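Local structure of kappa-carrageenase (Zobellia galactanivorans, 5OCR) at residues W55-Q58 with K59-I63; S128-N131 with G132-V135; V168-G172 with Q173-K177; L239-R242 with K243-K247; K263-E266 with K267-D270. The protein probably hydrolyses kappa-carrageenan, and the chain modelled is the glycoside hydrolase family 16 beta-jellyroll part of a longer protein. All blocks are in the same frame, centred on the assembly; numbering follows the deposited sequence.

Contact 1 (W55-Q58 with K59-I63); sequences WNNQ and KNVKI
Asn56 stands just before a single helical turn, 57-60, and its carbonyl O takes two weak bonds, from Asn60 N at 2.8 Å and from Lys59 N at 3.1 Å. One residue further on, Asn57 O accepts from Val61 N at 3.3 Å, and the chain goes on directly as strand 61-64. A water lies within bonding distance of both Asn57 O and Val61 O, 2.9 Å from each, though it cannot donate to every acceptor near it. Asn56 is the N-cap of helix 57-60: with CG anti to its own N (chi1 -170°), the amide lies next to the carbonyl carbon and OD1 accepts from Lys59 N at 3.2 Å, from well above the amide plane. The chain of Lys59 runs alongside in the conformer modelled here, its CG 3.6 Å from Asn56 ND2. Asn57 OD1 rests 3.3 Å from the methyl CG2 of Val61, yet this amide is fixed from outside, OD1 by Ile90 N and ND2 by Lys43 O. Asn60 places CB only 3.1 Å from Asn56 O, while its ND2 donates to Thr87 OG1 and Ser88 O of strand 86-97.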
# COMPACT_ATOMS: atom_id res chain seq x y z
N TRP A 55 -1.04 -3.89 13.89
CA TRP A 55 -1.53 -4.97 13.07
C TRP A 55 -2.00 -6.06 13.94
O TRP A 55 -1.36 -6.33 14.98
CB TRP A 55 -0.39 -5.51 12.19
CG TRP A 55 0.24 -4.43 11.37
CD1 TRP A 55 1.53 -3.89 11.51
CD2 TRP A 55 -0.36 -3.74 10.20
NE1 TRP A 55 1.79 -2.98 10.52
CE2 TRP A 55 0.64 -2.79 9.74
CE3 TRP A 55 -1.61 -3.81 9.55
CZ2 TRP A 55 0.43 -1.95 8.64
CZ3 TRP A 55 -1.82 -2.99 8.44
CH2 TRP A 55 -0.85 -2.03 8.03
N ASN A 56 -3.09 -6.70 13.58
CA ASN A 56 -3.54 -7.94 14.22
C ASN A 56 -4.13 -8.85 13.17
O ASN A 56 -5.37 -8.93 12.94
CB ASN A 56 -4.59 -7.65 15.38
CG ASN A 56 -4.88 -8.92 16.21
OD1 ASN A 56 -4.64 -10.04 15.74
ND2 ASN A 56 -5.46 -8.75 17.38
N ASN A 57 -3.24 -9.59 12.50
CA ASN A 57 -3.66 -10.45 11.43
C ASN A 57 -4.55 -11.62 11.88
O ASN A 57 -5.39 -12.07 11.13
CB ASN A 57 -2.43 -10.93 10.63
CG ASN A 57 -1.93 -9.83 9.69
OD1 ASN A 57 -2.68 -8.93 9.38
ND2 ASN A 57 -0.68 -9.86 9.33
N GLN A 58 -4.40 -12.06 13.13
CA GLN A 58 -5.30 -13.13 13.62
C GLN A 58 -6.74 -12.67 13.61
O GLN A 58 -7.63 -13.42 13.20
CB GLN A 58 -4.90 -13.57 15.03
CG GLN A 58 -5.80 -14.66 15.65
CD GLN A 58 -5.92 -15.91 14.75
OE1 GLN A 58 -4.99 -16.31 14.02
NE2 GLN A 58 -7.11 -16.51 14.75
N LYS A 59 -6.97 -11.41 13.95
CA LYS A 59 -8.33 -10.91 14.10
C LYS A 59 -8.83 -10.16 12.87
O LYS A 59 -10.05 -10.07 12.64
CB LYS A 59 -8.39 -10.02 15.34
CG LYS A 59 -8.31 -10.88 16.60
CD LYS A 59 -9.50 -11.82 16.58
CE LYS A 59 -9.82 -12.29 17.97
NZ LYS A 59 -8.54 -12.80 18.52
N ASN A 60 -7.88 -9.71 12.06
CA ASN A 60 -8.23 -8.76 10.97
C ASN A 60 -8.02 -9.21 9.54
O ASN A 60 -8.19 -8.38 8.58
CB ASN A 60 -7.50 -7.46 11.22
CG ASN A 60 -7.89 -6.83 12.53
OD1 ASN A 60 -8.94 -7.15 13.07
ND2 ASN A 60 -7.11 -5.91 13.00
N VAL A 61 -7.64 -10.47 9.35
CA VAL A 61 -7.51 -11.12 8.04
C VAL A 61 -8.48 -12.34 8.01
O VAL A 61 -8.50 -13.17 8.96
CB VAL A 61 -6.06 -11.55 7.69
CG1 VAL A 61 -5.99 -12.29 6.34
CG2 VAL A 61 -5.10 -10.39 7.72
N LYS A 62 -9.36 -12.42 7.03
CA LYS A 62 -10.24 -13.55 6.94
C LYS A 62 -10.31 -13.80 5.44
O LYS A 62 -10.27 -12.84 4.64
CB LYS A 62 -11.64 -13.12 7.41
CG LYS A 62 -12.77 -14.10 7.07
CD LYS A 62 -14.14 -13.59 7.56
CE LYS A 62 -15.24 -14.48 6.98
NZ LYS A 62 -16.55 -13.78 7.10
N ILE A 63 -10.42 -15.04 5.03
CA ILE A 63 -10.58 -15.25 3.57
C ILE A 63 -11.81 -16.12 3.40
O ILE A 63 -12.00 -17.10 4.18
CB ILE A 63 -9.38 -16.00 3.05
CG1 ILE A 63 -8.06 -15.17 3.29
CG2 ILE A 63 -9.60 -16.31 1.58
CD1 ILE A 63 -6.83 -15.95 2.94
O HOH W 1 -6.38 -14.64 10.29

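Contact 2 (S128-N131 with G132-V135); sequences SVAN and GETV
Val129 and Val135 meet methyl to methyl, CG2 to CG2 at 3.8 Å, and this pair belongs to the closely packed inside of the bend. With CG1 of Val129 anti to the carbonyl carbon (chi1 -52°), its CG2 falls between the backbone N and the carbonyl carbon, from where it also reaches Thr134 O at 3.7 Å and CB of Glu133 at 3.8 Å. This one methyl touches three successive residues of the returning chain. Beyond it the chain reverses in a type II beta turn from Ala130 to Glu133, closed by Glu133 N donating to Ala130 O at 2.9 Å with an N-H...O angle of 156°. Gly132 takes the third position of the turn with positive phi, a conformation that glycine adopts readily. The outer side is much looser. CB of Glu133 lies 3.2 Å from Ala130 O, but beyond it the chain bends at chi2 on the solvent side, where its CG is 4.0 Å from Ala130 CB; Asn131 is exposed as well, its OD1 making one weak bond to Asn171 N. The bend leads into strand 134-144, which lies antiparallel to strand 159-170: Gly132 and Glu133 share backbone bonds with Lys169, Lys169 NZ binds Val129 O, and Val135 packs on Val167.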
# COMPACT_ATOMS: atom_id res chain seq x y z
N SER A 128 23.63 1.84 6.21
CA SER A 128 25.08 1.61 6.00
C SER A 128 25.65 1.97 4.62
O SER A 128 26.91 1.97 4.40
CB SER A 128 25.47 0.18 6.32
OG SER A 128 25.28 -0.68 5.22
N VAL A 129 24.77 2.28 3.69
CA VAL A 129 25.14 2.44 2.32
C VAL A 129 25.90 3.77 2.19
O VAL A 129 25.89 4.64 3.10
CB VAL A 129 23.90 2.40 1.43
CG1 VAL A 129 23.10 1.16 1.76
CG2 VAL A 129 22.97 3.58 1.74
N ALA A 130 26.56 3.90 1.07
CA ALA A 130 27.46 5.00 0.80
C ALA A 130 26.69 6.26 0.42
O ALA A 130 25.46 6.22 0.17
CB ALA A 130 28.40 4.59 -0.32
N ASN A 131 27.40 7.42 0.44
CA ASN A 131 26.78 8.68 0.09
C ASN A 131 26.06 8.60 -1.28
O ASN A 131 26.61 8.16 -2.26
CB ASN A 131 27.85 9.78 0.02
CG ASN A 131 27.27 11.16 -0.02
OD1 ASN A 131 26.31 11.48 0.69
ND2 ASN A 131 27.89 12.02 -0.78
N GLY A 132 24.81 9.01 -1.30
CA GLY A 132 24.05 9.10 -2.54
C GLY A 132 23.30 7.79 -2.80
O GLY A 132 22.48 7.71 -3.76
N GLU A 133 23.60 6.74 -2.03
CA GLU A 133 22.96 5.47 -2.28
C GLU A 133 21.63 5.39 -1.61
O GLU A 133 21.34 6.16 -0.67
CB GLU A 133 23.88 4.31 -1.85
CG GLU A 133 25.21 4.23 -2.65
CD GLU A 133 25.09 4.23 -4.18
OE1 GLU A 133 24.01 3.96 -4.74
OE2 GLU A 133 26.12 4.52 -4.85
N THR A 134 20.81 4.41 -2.01
CA THR A 134 19.42 4.28 -1.45
C THR A 134 19.44 3.52 -0.17
O THR A 134 19.98 2.43 -0.14
CB THR A 134 18.59 3.49 -2.48
OG1 THR A 134 18.54 4.23 -3.70
CG2 THR A 134 17.10 3.30 -1.99
N VAL A 135 18.88 4.10 0.88
CA VAL A 135 18.69 3.48 2.20
C VAL A 135 17.38 2.68 2.19
O VAL A 135 17.30 1.62 2.79
CB VAL A 135 18.61 4.66 3.21
CG1 VAL A 135 18.12 4.25 4.61
CG2 VAL A 135 20.00 5.33 3.27

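Contact 3 (V168-G172 with Q173-K177); sequences VKENG and QGVWK
Gln173 O is gripped twice by the opposite strand. Glu170 N donates to it at 2.7 Å in a nearly straight bond (172° at the hydrogen) that enters almost along the C=O axis, and CA of Lys169 adds a C-H...O contact to the same oxygen at 3.3 Å. The return bond, Gln173 N to Glu170 O, is 3.0 Å long. Farther along, Val168 and Val175 form a second hydrogen-bonded pair, Val175 N reaching Val168 O at 2.8 Å and Val168 N donating to Val175 O in return. Lys169 and Gly174 are the non-hydrogen-bonded pair in between. The whole is a beta hairpin with a two-residue loop, strands 159-170 and 173-177 joined through Asn171 and Gly172 by a type I' turn, both of whose inner residues have positive phi. On the face that carries Val168, Glu170 and Val175, the side chain of Glu170 crosses that of Val175 at about a right angle, CB of Glu170 3.8 Å from CG2 of Val175. Extended beyond CG, the glutamate meets Lys177 arriving from the opposite direction; OE2 and NZ make a salt bridge whose modelled length of 2.5 Å is very short and doubtful in detail. The chain of Lys177 lies over Val168, with its CG 4.0 Å from CG2 of the valine. At the turn Gln173 NE2 folds back to Asn171 O in a weak bond.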
# COMPACT_ATOMS: atom_id res chain seq x y z
N VAL A 168 17.53 8.50 0.90
CA VAL A 168 18.83 8.47 0.20
C VAL A 168 19.86 8.95 1.19
O VAL A 168 19.58 9.93 1.92
CB VAL A 168 18.73 9.36 -1.04
CG1 VAL A 168 20.11 9.48 -1.72
CG2 VAL A 168 17.78 8.67 -1.99
N LYS A 169 21.05 8.31 1.23
CA LYS A 169 22.06 8.79 2.16
C LYS A 169 22.67 10.11 1.65
O LYS A 169 23.07 10.22 0.48
CB LYS A 169 23.12 7.71 2.43
CG LYS A 169 24.47 8.30 2.81
CD LYS A 169 25.23 7.46 3.79
CE LYS A 169 24.52 7.31 5.12
NZ LYS A 169 25.23 6.13 5.58
N GLU A 170 22.64 11.15 2.52
CA GLU A 170 23.22 12.48 2.17
C GLU A 170 23.91 13.07 3.38
O GLU A 170 23.26 13.22 4.40
CB GLU A 170 22.21 13.53 1.67
CG GLU A 170 21.47 13.16 0.41
CD GLU A 170 20.50 14.28 -0.03
OE1 GLU A 170 20.34 15.32 0.67
OE2 GLU A 170 19.89 14.08 -1.10
N ASN A 171 25.22 13.34 3.22
CA ASN A 171 26.06 13.97 4.29
C ASN A 171 25.85 13.25 5.58
O ASN A 171 25.70 13.88 6.65
CB ASN A 171 25.70 15.43 4.54
CG ASN A 171 25.67 16.23 3.27
OD1 ASN A 171 26.68 16.30 2.56
ND2 ASN A 171 24.51 16.83 2.97
N GLY A 172 25.76 11.92 5.50
CA GLY A 172 25.82 11.14 6.71
C GLY A 172 24.46 10.70 7.25
O GLY A 172 24.42 9.87 8.14
N GLN A 173 23.42 11.34 6.72
CA GLN A 173 22.02 11.28 7.19
C GLN A 173 21.19 10.50 6.18
O GLN A 173 21.49 10.57 4.93
CB GLN A 173 21.40 12.71 7.27
CG GLN A 173 22.17 13.81 8.01
CD GLN A 173 22.66 13.38 9.38
OE1 GLN A 173 21.85 13.04 10.27
NE2 GLN A 173 24.01 13.37 9.57
N GLY A 174 20.14 9.81 6.62
CA GLY A 174 19.21 9.29 5.56
C GLY A 174 18.19 10.39 5.34
O GLY A 174 17.47 10.75 6.27
N VAL A 175 18.13 10.95 4.13
CA VAL A 175 17.22 12.01 3.79
C VAL A 175 16.01 11.45 3.01
O VAL A 175 16.17 10.80 1.98
CB VAL A 175 17.95 13.08 2.95
CG1 VAL A 175 16.97 14.19 2.44
CG2 VAL A 175 19.05 13.69 3.81
N TRP A 176 14.81 11.70 3.54
CA TRP A 176 13.57 11.31 2.85
C TRP A 176 13.38 12.08 1.54
O TRP A 176 13.51 13.33 1.47
CB TRP A 176 12.38 11.57 3.76
CG TRP A 176 12.20 10.43 4.74
CD1 TRP A 176 12.66 10.36 6.04
CD2 TRP A 176 11.49 9.18 4.48
NE1 TRP A 176 12.30 9.15 6.62
CE2 TRP A 176 11.57 8.41 5.71
CE3 TRP A 176 10.84 8.62 3.37
CZ2 TRP A 176 11.01 7.11 5.82
CZ3 TRP A 176 10.23 7.34 3.51
CH2 TRP A 176 10.34 6.60 4.70
N LYS A 177 13.05 11.33 0.48
CA LYS A 177 12.66 11.94 -0.79
C LYS A 177 11.17 11.58 -0.96
O LYS A 177 10.82 10.40 -1.18
CB LYS A 177 13.45 11.32 -1.96
CG LYS A 177 14.98 11.49 -1.87
CD LYS A 177 15.43 12.94 -1.71
CE LYS A 177 16.95 13.05 -1.61
NZ LYS A 177 17.46 14.47 -1.47

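Contact 4 (L239-R242 with K243-K247); sequences LGLR and KPFVK
Leu241 reaches from the end of its strand into the bend that follows, meeting Phe245 and Val246, and each carbon of its side chain finds a partner there. CB comes within 4.1 Å of Val246 CG1. CG, anti to the backbone N (chi1 -163°), sits 3.6 Å from CB of Phe245 and also touches Val246 CG1. At the tip both methyls lie near CB of Phe245, but CD1 turns obliquely to the ring, 3.7 Å from CD2 of Phe245, and CD2 to CG1 of Val246 at 3.9 Å. The bend beside it is built on a cis peptide between Lys243 and Pro244 and closed by Phe245 N donating to Arg242 O at 2.9 Å, the geometry of a type VI turn. Val246 presses CG2 against the backbone of Arg242, 3.4 Å from its C. Bent at chi2 (-72°), Arg242 turns back along its own strand and NH1 donates to Leu241 O at 2.9 Å with the oxygen in the guanidinium plane; NH2 forms a salt bridge with Glu143 and NE binds Gln146, which together fix the rotation of the group. Strand 233-241 pairs with strands 86-97 and 115-122, strand 246-249 forms a small antiparallel pair with 252-255, and helix 262-267 covers Pro244 and Phe245.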
# COMPACT_ATOMS: atom_id res chain seq x y z
N LEU A 239 -4.42 -2.25 4.87
CA LEU A 239 -5.47 -1.24 5.04
C LEU A 239 -4.94 -0.19 6.07
O LEU A 239 -4.78 -0.51 7.26
CB LEU A 239 -6.83 -1.89 5.46
CG LEU A 239 -7.97 -0.89 5.61
CD1 LEU A 239 -8.32 -0.17 4.28
CD2 LEU A 239 -9.19 -1.69 6.11
N GLY A 240 -4.62 1.00 5.58
CA GLY A 240 -4.03 2.04 6.41
C GLY A 240 -5.08 2.91 7.06
O GLY A 240 -6.25 2.90 6.61
N LEU A 241 -4.75 3.55 8.19
CA LEU A 241 -5.63 4.54 8.81
C LEU A 241 -5.29 5.92 8.36
O LEU A 241 -4.11 6.28 8.10
CB LEU A 241 -5.44 4.42 10.36
CG LEU A 241 -6.48 5.03 11.24
CD1 LEU A 241 -7.82 4.34 11.04
CD2 LEU A 241 -6.02 4.95 12.72
N ARG A 242 -6.33 6.74 8.13
CA ARG A 242 -6.16 8.12 7.69
C ARG A 242 -7.08 9.07 8.46
O ARG A 242 -7.85 8.68 9.28
CB ARG A 242 -6.57 8.28 6.21
CG ARG A 242 -5.72 7.37 5.30
CD ARG A 242 -4.31 7.92 5.21
NE ARG A 242 -3.46 7.21 4.18
CZ ARG A 242 -2.62 6.19 4.46
NH1 ARG A 242 -2.57 5.67 5.71
NH2 ARG A 242 -1.84 5.67 3.50
N LYS A 243 -6.93 10.34 8.11
CA LYS A 243 -7.74 11.37 8.75
C LYS A 243 -9.23 10.99 8.46
O LYS A 243 -9.56 10.51 7.30
CB LYS A 243 -7.28 12.64 8.16
CG LYS A 243 -8.23 13.36 7.31
CD LYS A 243 -7.64 14.77 7.29
CE LYS A 243 -8.35 15.69 6.33
NZ LYS A 243 -9.49 16.33 7.02
N PRO A 244 -10.17 11.19 9.42
CA PRO A 244 -10.05 11.97 10.63
C PRO A 244 -9.41 11.21 11.82
O PRO A 244 -9.35 11.75 12.91
CB PRO A 244 -11.51 12.35 10.93
CG PRO A 244 -12.29 11.12 10.52
CD PRO A 244 -11.51 10.59 9.29
N PHE A 245 -8.91 9.99 11.61
CA PHE A 245 -8.35 9.20 12.73
C PHE A 245 -6.85 9.42 12.92
O PHE A 245 -6.27 8.88 13.83
CB PHE A 245 -8.58 7.73 12.46
CG PHE A 245 -10.03 7.36 12.36
CD1 PHE A 245 -10.91 7.58 13.45
CD2 PHE A 245 -10.55 6.82 11.19
CE1 PHE A 245 -12.25 7.20 13.36
CE2 PHE A 245 -11.90 6.42 11.09
CZ PHE A 245 -12.73 6.60 12.16
N VAL A 246 -6.22 10.17 12.03
CA VAL A 246 -4.83 10.50 12.21
C VAL A 246 -4.68 11.96 11.79
O VAL A 246 -5.51 12.51 11.06
CB VAL A 246 -3.91 9.65 11.34
CG1 VAL A 246 -4.24 8.17 11.44
CG2 VAL A 246 -4.14 9.99 9.88
N LYS A 247 -3.56 12.54 12.20
CA LYS A 247 -3.26 13.93 11.89
C LYS A 247 -1.78 14.04 11.66
O LYS A 247 -0.97 13.63 12.49
CB LYS A 247 -3.71 14.86 13.01
CG LYS A 247 -3.12 16.26 12.99
CD LYS A 247 -3.83 17.20 12.03
CE LYS A 247 -3.68 18.67 12.46
NZ LYS A 247 -2.25 19.14 12.48

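Contact 5 (K263-E266 with K267-D270); sequences KARE and KLSD
Lys267 N donates to Lys263 O at 3.1 Å in a fairly straight alpha-helical bond (167°), the first of the backbone bonds that carry most of this contact. Leu268 N is divided between two acceptors: a weak bond at 3.2 Å to Ala264 O, four residues back, and one at 3.1 Å to Arg265 O, three back. Asp270 N likewise reaches only three residues back, to Lys267 O. The bonds thus pass from four-residue to three-residue spacing along this stretch, which leads on toward strand 273-285. Helix 262-267 is a short surface helix, and Asp261 OD2 accepts from its Ala264 N. Side-chain carbons meet mainly backbone oxygens by van der Waals contact. CB of Leu268 rests 3.4 Å from Arg265 O, and its CD1 stays near CA of Arg265. CG of Lys267 is anti to the carbonyl carbon (chi1 -66°) and passes 3.5 Å from Lys263 O, while the far end of the side chain leaves the helix for Glu113 O. Water supplies the third kind of link. One molecule donates to Arg265 O at 2.7 Å and accepts weakly from Ser269 N. Another lies between Glu266 O and Ser269 OG, 2.7 Å from the hydroxyl, a link that holds for the modelled one of two serine conformers.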
# COMPACT_ATOMS: atom_id res chain seq x y z
N LYS A 263 -15.29 14.59 14.33
CA LYS A 263 -15.30 13.89 13.01
C LYS A 263 -14.90 12.43 13.15
O LYS A 263 -15.56 11.53 12.59
CB LYS A 263 -14.52 14.66 11.94
CG LYS A 263 -15.30 15.93 11.57
CD LYS A 263 -14.40 17.14 11.60
CE LYS A 263 -13.81 17.41 10.21
NZ LYS A 263 -14.88 17.50 9.17
N ALA A 264 -13.88 12.19 13.96
CA ALA A 264 -13.49 10.81 14.27
C ALA A 264 -14.58 10.04 14.99
O ALA A 264 -14.91 8.95 14.55
CB ALA A 264 -12.14 10.76 14.99
N ARG A 265 -15.20 10.62 16.05
CA ARG A 265 -16.32 9.97 16.72
C ARG A 265 -17.47 9.64 15.78
O ARG A 265 -18.02 8.51 15.82
CB ARG A 265 -16.81 10.82 17.91
CG ARG A 265 -17.61 9.97 18.87
CD ARG A 265 -17.81 10.88 20.08
NE ARG A 265 -18.74 10.37 21.07
CZ ARG A 265 -20.05 10.44 20.94
NH1 ARG A 265 -20.61 10.98 19.86
NH2 ARG A 265 -20.79 9.94 21.89
N GLU A 266 -17.86 10.57 14.93
CA GLU A 266 -19.00 10.20 14.08
C GLU A 266 -18.65 9.13 13.06
O GLU A 266 -19.48 8.25 12.79
CB GLU A 266 -19.77 11.39 13.54
CG GLU A 266 -18.94 12.32 12.70
CD GLU A 266 -19.72 12.81 11.50
OE1 GLU A 266 -20.92 12.43 11.37
OE2 GLU A 266 -19.14 13.57 10.68
N LYS A 267 -17.43 9.11 12.54
CA LYS A 267 -17.03 7.92 11.69
C LYS A 267 -16.91 6.56 12.42
O LYS A 267 -16.81 5.52 11.77
CB LYS A 267 -15.72 8.16 10.94
CG LYS A 267 -15.84 9.24 9.91
CD LYS A 267 -15.20 8.79 8.63
CE LYS A 267 -15.47 9.82 7.58
NZ LYS A 267 -15.93 9.04 6.41
N LEU A 268 -16.84 6.53 13.76
CA LEU A 268 -16.83 5.21 14.46
C LEU A 268 -17.99 4.32 14.18
O LEU A 268 -17.87 3.08 14.23
CB LEU A 268 -16.66 5.37 15.98
CG LEU A 268 -15.32 5.85 16.49
CD1 LEU A 268 -15.60 6.10 17.96
CD2 LEU A 268 -14.18 4.83 16.32
N SER A 269 -19.14 4.90 13.81
CA SER A 269 -20.29 4.09 13.47
C SER A 269 -20.00 3.26 12.22
O SER A 269 -20.64 2.24 12.01
CB SER A 269 -21.57 4.94 13.29
OG SER A 269 -21.53 5.70 12.08
N ASP A 270 -19.02 3.71 11.42
CA ASP A 270 -18.61 3.04 10.16
C ASP A 270 -17.40 2.10 10.28
O ASP A 270 -16.90 1.58 9.28
CB ASP A 270 -18.38 4.07 9.06
CG ASP A 270 -19.64 4.85 8.77
OD1 ASP A 270 -20.70 4.19 8.72
OD2 ASP A 270 -19.58 6.10 8.64
O HOH W 2 -20.37 7.28 15.48
O HOH W 3 -21.89 8.00 13.53

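How the contacts relate
Contacts 2 and 5 are surface features about 43 Å apart between centres, on opposite sides of the chain's centre; contacts 1, 3 and 4 are partly buried. Contacts 2 and 3 sit on neighbouring strands, with centres about 8 Å apart: contact 2, a bend where two valine methyls meet, leads into 134-144, and contact 3, a hairpin with a salt bridge, joins 159-170 to 173-177. Contacts 4 and 5 also touch, the ring of Phe245 packing on Ala264 O and CB of Lys267. Contact 1 reaches contact 4 only where the indole of Trp55 lies near Leu239 O. Contacts 1 and 5 are each a helical turn with forked backbone bonds and water nearby, whereas contact 4 combines leucine, valine and phenylalanine packing with a cis-proline turn.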